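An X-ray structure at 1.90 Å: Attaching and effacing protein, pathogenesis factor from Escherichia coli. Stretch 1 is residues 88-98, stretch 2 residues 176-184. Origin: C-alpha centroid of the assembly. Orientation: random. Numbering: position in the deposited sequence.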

ATOM      1  N   PRO A  88     -36.430 -27.311  37.458  1.00 26.11           N
ATOM      2  CA  PRO A  88     -36.487 -26.405  36.297  1.00 25.69           C
ATOM      3  C   PRO A  88     -35.102 -26.044  35.747  1.00 24.17           C
ATOM      4  O   PRO A  88     -34.106 -26.074  36.488  1.00 21.58           O
ATOM      5  CB  PRO A  88     -37.252 -25.178  36.801  1.00 28.64           C
ATOM      6  CG  PRO A  88     -37.374 -25.326  38.264  1.00 33.22           C
ATOM      7  CD  PRO A  88     -36.867 -26.657  38.708  1.00 28.84           C
ATOM      8  N   LEU A  89     -35.034 -25.718  34.443  1.00 19.43           N
ATOM      9  CA  LEU A  89     -33.750 -25.319  33.839  1.00 18.89           C
ATOM     10  C   LEU A  89     -33.161 -24.166  34.642  1.00 21.88           C
ATOM     11  O   LEU A  89     -33.864 -23.212  35.013  1.00 21.51           O
ATOM     12  CB  LEU A  89     -33.921 -24.868  32.382  1.00 19.73           C
ATOM     13  CG  LEU A  89     -32.618 -24.473  31.686  1.00 26.52           C
ATOM     14  CD1 LEU A  89     -32.406 -25.245  30.462  1.00 29.09           C
ATOM     15  CD2 LEU A  89     -32.568 -23.002  31.408  1.00 28.67           C
ATOM     16  N   ASP A  90     -31.873 -24.250  34.890  1.00 17.90           N
ATOM     17  CA  ASP A  90     -31.178 -23.179  35.577  1.00 17.62           C
ATOM     18  C   ASP A  90     -30.093 -22.673  34.628  1.00 18.65           C
ATOM     19  O   ASP A  90     -29.159 -23.418  34.339  1.00 17.90           O
ATOM     20  CB  ASP A  90     -30.578 -23.694  36.899  1.00 18.64           C
ATOM     21  CG  ASP A  90     -30.124 -22.564  37.811  1.00 31.68           C
ATOM     22  OD1 ASP A  90     -29.293 -21.745  37.376  1.00 30.29           O
ATOM     23  OD2 ASP A  90     -30.589 -22.511  38.962  1.00 40.49           O
ATOM     24  N   ALA A  91     -30.208 -21.416  34.128  1.00 16.04           N
ATOM     25  CA  ALA A  91     -29.202 -20.863  33.194  1.00 16.29           C
ATOM     26  C   ALA A  91     -27.773 -20.877  33.745  1.00 19.84           C
ATOM     27  O   ALA A  91     -26.848 -21.149  32.987  1.00 17.14           O
ATOM     28  CB  ALA A  91     -29.568 -19.454  32.765  1.00 17.12           C
ATOM     29  N   ALA A  92     -27.584 -20.583  35.050  1.00 18.04           N
ATOM     30  CA  ALA A  92     -26.239 -20.574  35.666  1.00 17.69           C
ATOM     31  C   ALA A  92     -25.535 -21.958  35.619  1.00 19.63           C
ATOM     32  O   ALA A  92     -24.304 -22.014  35.617  1.00 19.54           O
ATOM     33  CB  ALA A  92     -26.312 -20.050  37.098  1.00 18.71           C
ATOM     34  N   HIS A  93     -26.300 -23.059  35.525  1.00 14.56           N
ATOM     35  CA  HIS A  93     -25.702 -24.401  35.428  1.00 16.05           C
ATOM     36  C   HIS A  93     -25.673 -24.943  33.974  1.00 19.53           C
ATOM     37  O   HIS A  93     -25.220 -26.062  33.731  1.00 20.62           O
ATOM     38  CB  HIS A  93     -26.451 -25.383  36.329  1.00 17.46           C
ATOM     39  CG  HIS A  93     -26.246 -25.113  37.780  1.00 22.76           C
ATOM     40  ND1 HIS A  93     -26.847 -24.029  38.402  1.00 26.64           N
ATOM     41  CD2 HIS A  93     -25.510 -25.787  38.691  1.00 25.39           C
ATOM     42  CE1 HIS A  93     -26.448 -24.076  39.664  1.00 26.32           C
ATOM     43  NE2 HIS A  93     -25.665 -25.128  39.893  1.00 26.43           N
ATOM     44  N   SER A  94     -26.176 -24.166  33.036  1.00 15.60           N
ATOM     45  CA  SER A  94     -26.298 -24.572  31.641  1.00 14.93           C
ATOM     46  C   SER A  94     -25.267 -23.883  30.777  1.00 17.32           C
ATOM     47  O   SER A  94     -24.820 -22.768  31.095  1.00 16.49           O
ATOM     48  CB  SER A  94     -27.712 -24.279  31.143  1.00 16.31           C
ATOM     49  OG  SER A  94     -28.660 -24.997  31.917  1.00 18.88           O
ATOM     50  N   SER A  95     -24.887 -24.537  29.672  1.00 14.53           N
ATOM     51  CA  SER A  95     -23.885 -23.953  28.787  1.00 14.71           C
ATOM     52  C   SER A  95     -24.165 -24.214  27.316  1.00 16.78           C
ATOM     53  O   SER A  95     -25.020 -25.044  26.946  1.00 14.74           O
ATOM     54  CB  SER A  95     -22.497 -24.474  29.171  1.00 18.78           C
ATOM     55  OG  SER A  95     -22.474 -25.877  28.965  1.00 27.41           O
ATOM     56  N   ILE A  96     -23.418 -23.518  26.474  1.00 13.26           N
ATOM     57  CA  ILE A  96     -23.542 -23.694  25.032  1.00 12.67           C
ATOM     58  C   ILE A  96     -22.156 -23.699  24.382  1.00 16.37           C
ATOM     59  O   ILE A  96     -21.303 -22.860  24.717  1.00 13.53           O
ATOM     60  CB  ILE A  96     -24.537 -22.683  24.380  1.00 15.64           C
ATOM     61  CG1 ILE A  96     -24.644 -22.930  22.841  1.00 16.85           C
ATOM     62  CG2 ILE A  96     -24.175 -21.207  24.729  1.00 15.44           C
ATOM     63  CD1 ILE A  96     -25.809 -22.367  22.139  1.00 26.35           C
ATOM     64  N   THR A  97     -21.982 -24.608  23.415  1.00 13.86           N
ATOM     65  CA  THR A  97     -20.769 -24.755  22.609  1.00 15.32           C
ATOM     66  C   THR A  97     -21.124 -24.677  21.128  1.00 18.88           C
ATOM     67  O   THR A  97     -22.166 -25.192  20.709  1.00 19.32           O
ATOM     68  CB  THR A  97     -20.079 -26.105  22.998  1.00 21.45           C
ATOM     69  OG1 THR A  97     -19.544 -25.962  24.318  1.00 21.57           O
ATOM     70  CG2 THR A  97     -18.941 -26.515  22.061  1.00 21.99           C
ATOM     71  N   LEU A  98     -20.231 -24.068  20.333  1.00 14.75           N
ATOM     72  CA  LEU A  98     -20.307 -24.047  18.869  1.00 14.29           C
ATOM     73  C   LEU A  98     -19.164 -24.869  18.324  1.00 17.41           C
ATOM     74  O   LEU A  98     -18.018 -24.682  18.743  1.00 16.30           O
ATOM     75  CB  LEU A  98     -20.247 -22.623  18.284  1.00 14.45           C
ATOM     76  CG  LEU A  98     -21.452 -21.753  18.568  1.00 19.08           C
ATOM     77  CD1 LEU A  98     -21.098 -20.278  18.309  1.00 19.91           C
ATOM     78  CD2 LEU A  98     -22.670 -22.196  17.715  1.00 21.12           C
ATOM     79  N   GLN A 176     -35.835 -15.612  27.670  1.00 24.61           N
ATOM     80  CA  GLN A 176     -34.796 -15.537  28.726  1.00 22.72           C
ATOM     81  C   GLN A 176     -33.561 -16.371  28.367  1.00 22.73           C
ATOM     82  O   GLN A 176     -33.713 -17.480  27.856  1.00 20.24           O
ATOM     83  CB  GLN A 176     -35.362 -16.035  30.076  1.00 24.05           C
ATOM     84  CG  GLN A 176     -36.646 -15.333  30.550  1.00 42.35           C
ATOM     85  CD  GLN A 176     -36.443 -13.860  30.823  1.00 67.41           C
ATOM     86  OE1 GLN A 176     -35.532 -13.445  31.556  1.00 62.55           O
ATOM     87  NE2 GLN A 176     -37.277 -13.037  30.214  1.00 67.53           N
ATOM     88  N   ASP A 177     -32.344 -15.872  28.680  1.00 19.11           N
ATOM     89  CA  ASP A 177     -31.104 -16.630  28.466  1.00 18.34           C
ATOM     90  C   ASP A 177     -31.215 -17.995  29.153  1.00 19.46           C
ATOM     91  O   ASP A 177     -31.674 -18.091  30.300  1.00 16.69           O
ATOM     92  CB  ASP A 177     -29.882 -15.884  29.025  1.00 20.25           C
ATOM     93  CG  ASP A 177     -29.527 -14.581  28.341  1.00 28.94           C
ATOM     94  OD1 ASP A 177     -29.979 -14.364  27.188  1.00 28.36           O
ATOM     95  OD2 ASP A 177     -28.704 -13.837  28.900  1.00 36.01           O
ATOM     96  N   ALA A 178     -30.849 -19.047  28.413  1.00 16.41           N
ATOM     97  CA  ALA A 178     -30.927 -20.409  28.901  1.00 16.51           C
ATOM     98  C   ALA A 178     -29.549 -21.090  29.076  1.00 18.23           C
ATOM     99  O   ALA A 178     -29.474 -22.312  29.240  1.00 16.15           O
ATOM    100  CB  ALA A 178     -31.864 -21.228  28.020  1.00 17.32           C
ATOM    101  N   ALA A 179     -28.471 -20.272  29.103  1.00 15.31           N
ATOM    102  CA  ALA A 179     -27.102 -20.708  29.378  1.00 14.41           C
ATOM    103  C   ALA A 179     -26.403 -19.572  30.114  1.00 17.95           C
ATOM    104  O   ALA A 179     -26.840 -18.427  30.009  1.00 16.43           O
ATOM    105  CB  ALA A 179     -26.360 -21.043  28.085  1.00 14.54           C
ATOM    106  N   ALA A 180     -25.331 -19.881  30.860  1.00 16.29           N
ATOM    107  CA  ALA A 180     -24.600 -18.887  31.665  1.00 16.88           C
ATOM    108  C   ALA A 180     -23.970 -17.825  30.784  1.00 20.85           C
ATOM    109  O   ALA A 180     -24.014 -16.652  31.128  1.00 21.84           O
ATOM    110  CB  ALA A 180     -23.530 -19.576  32.512  1.00 17.18           C
ATOM    111  N   ASN A 181     -23.406 -18.227  29.645  1.00 15.61           N
ATOM    112  CA  ASN A 181     -22.793 -17.292  28.693  1.00 16.74           C
ATOM    113  C   ASN A 181     -23.086 -17.736  27.269  1.00 20.35           C
ATOM    114  O   ASN A 181     -23.328 -18.916  27.051  1.00 18.93           O
ATOM    115  CB  ASN A 181     -21.281 -17.197  28.931  1.00 19.65           C
ATOM    116  CG  ASN A 181     -20.959 -16.418  30.178  1.00 39.15           C
ATOM    117  OD1 ASN A 181     -21.358 -15.261  30.343  1.00 37.83           O
ATOM    118  ND2 ASN A 181     -20.325 -17.065  31.121  1.00 31.49           N
ATOM    119  N   ALA A 182     -23.054 -16.801  26.298  1.00 17.96           N
ATOM    120  CA  ALA A 182     -23.270 -17.140  24.899  1.00 17.29           C
ATOM    121  C   ALA A 182     -21.995 -17.826  24.406  1.00 18.72           C
ATOM    122  O   ALA A 182     -20.933 -17.601  24.984  1.00 18.36           O
ATOM    123  CB  ALA A 182     -23.499 -15.867  24.091  1.00 18.69           C
ATOM    124  N   ALA A 183     -22.096 -18.673  23.370  1.00 13.73           N
ATOM    125  CA  ALA A 183     -20.939 -19.318  22.745  1.00 12.08           C
ATOM    126  C   ALA A 183     -20.478 -18.345  21.669  1.00 18.27           C
ATOM    127  O   ALA A 183     -21.317 -17.694  21.026  1.00 17.82           O
ATOM    128  CB  ALA A 183     -21.342 -20.642  22.105  1.00 11.71           C
ATOM    129  N   LYS A 184     -19.168 -18.196  21.498  1.00 15.66           N
ATOM    130  CA  LYS A 184     -18.658 -17.247  20.507  1.00 17.28           C
ATOM    131  C   LYS A 184     -17.602 -17.873  19.606  1.00 23.79           C
ATOM    132  O   LYS A 184     -16.669 -18.510  20.101  1.00 24.16           O
ATOM    133  CB  LYS A 184     -18.080 -15.981  21.191  1.00 19.91           C
ATOM    134  CG  LYS A 184     -19.097 -15.198  22.039  1.00 35.64           C
ATOM    135  CD  LYS A 184     -18.482 -14.006  22.764  1.00 44.40           C
ATOM    136  CE  LYS A 184     -19.529 -13.238  23.534  1.00 51.44           C
ATOM    137  NZ  LYS A 184     -19.296 -11.771  23.471  1.00 59.57           N
TER
HETATM  138  O   HOH W   1     -21.891 -21.151  27.519  1.00 15.65           O

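Two segments more than eighty residues apart in one chain meet in a small, mostly apolar contact, pinned by a single direct hydrogen bond and one bridging water. The turn of residues 90-94 lies against the loop at Ala 179 and Ala 180 (Ala 91 CA to Ala 179 CA 4.4 Å), and strand residue Thr 97 lies beside Ala 183. The direct bond is backbone to backbone: Ala 180 N donates to Ser 94 O at 2.9 Å, nearly straight at 166°. Ala 91 O lies equally near Ala 180 N, at 2.9 Å, but the angle there is poor; this carbonyl instead accepts from Ser 94 N at 3.1 Å, within the turn. The same turn is tied by Ser 94 OG, which donates to Asp 90 O at 2.9 Å. Further along, the water accepts from Ile 96 N at 3.0 Å and donates to Asn 181 O at 2.7 Å, linking backbones that do not bond directly here. Around these polar links, alanine methyls allow close packing. Ile 96 CG2 touches both Ala 179 CB (4.0 Å) and Ala 183 CB (3.9 Å), and Leu 98 CG approaches Ala 183 CB at 3.7 Å. Ala 183, pointing toward the first stretch, thus meets two alternate strand residues, while Thr 97 between them points away. Leu 89 CD2 rests 3.9 Å from Ala 178 CB. Ala 179 N is buried without a partner.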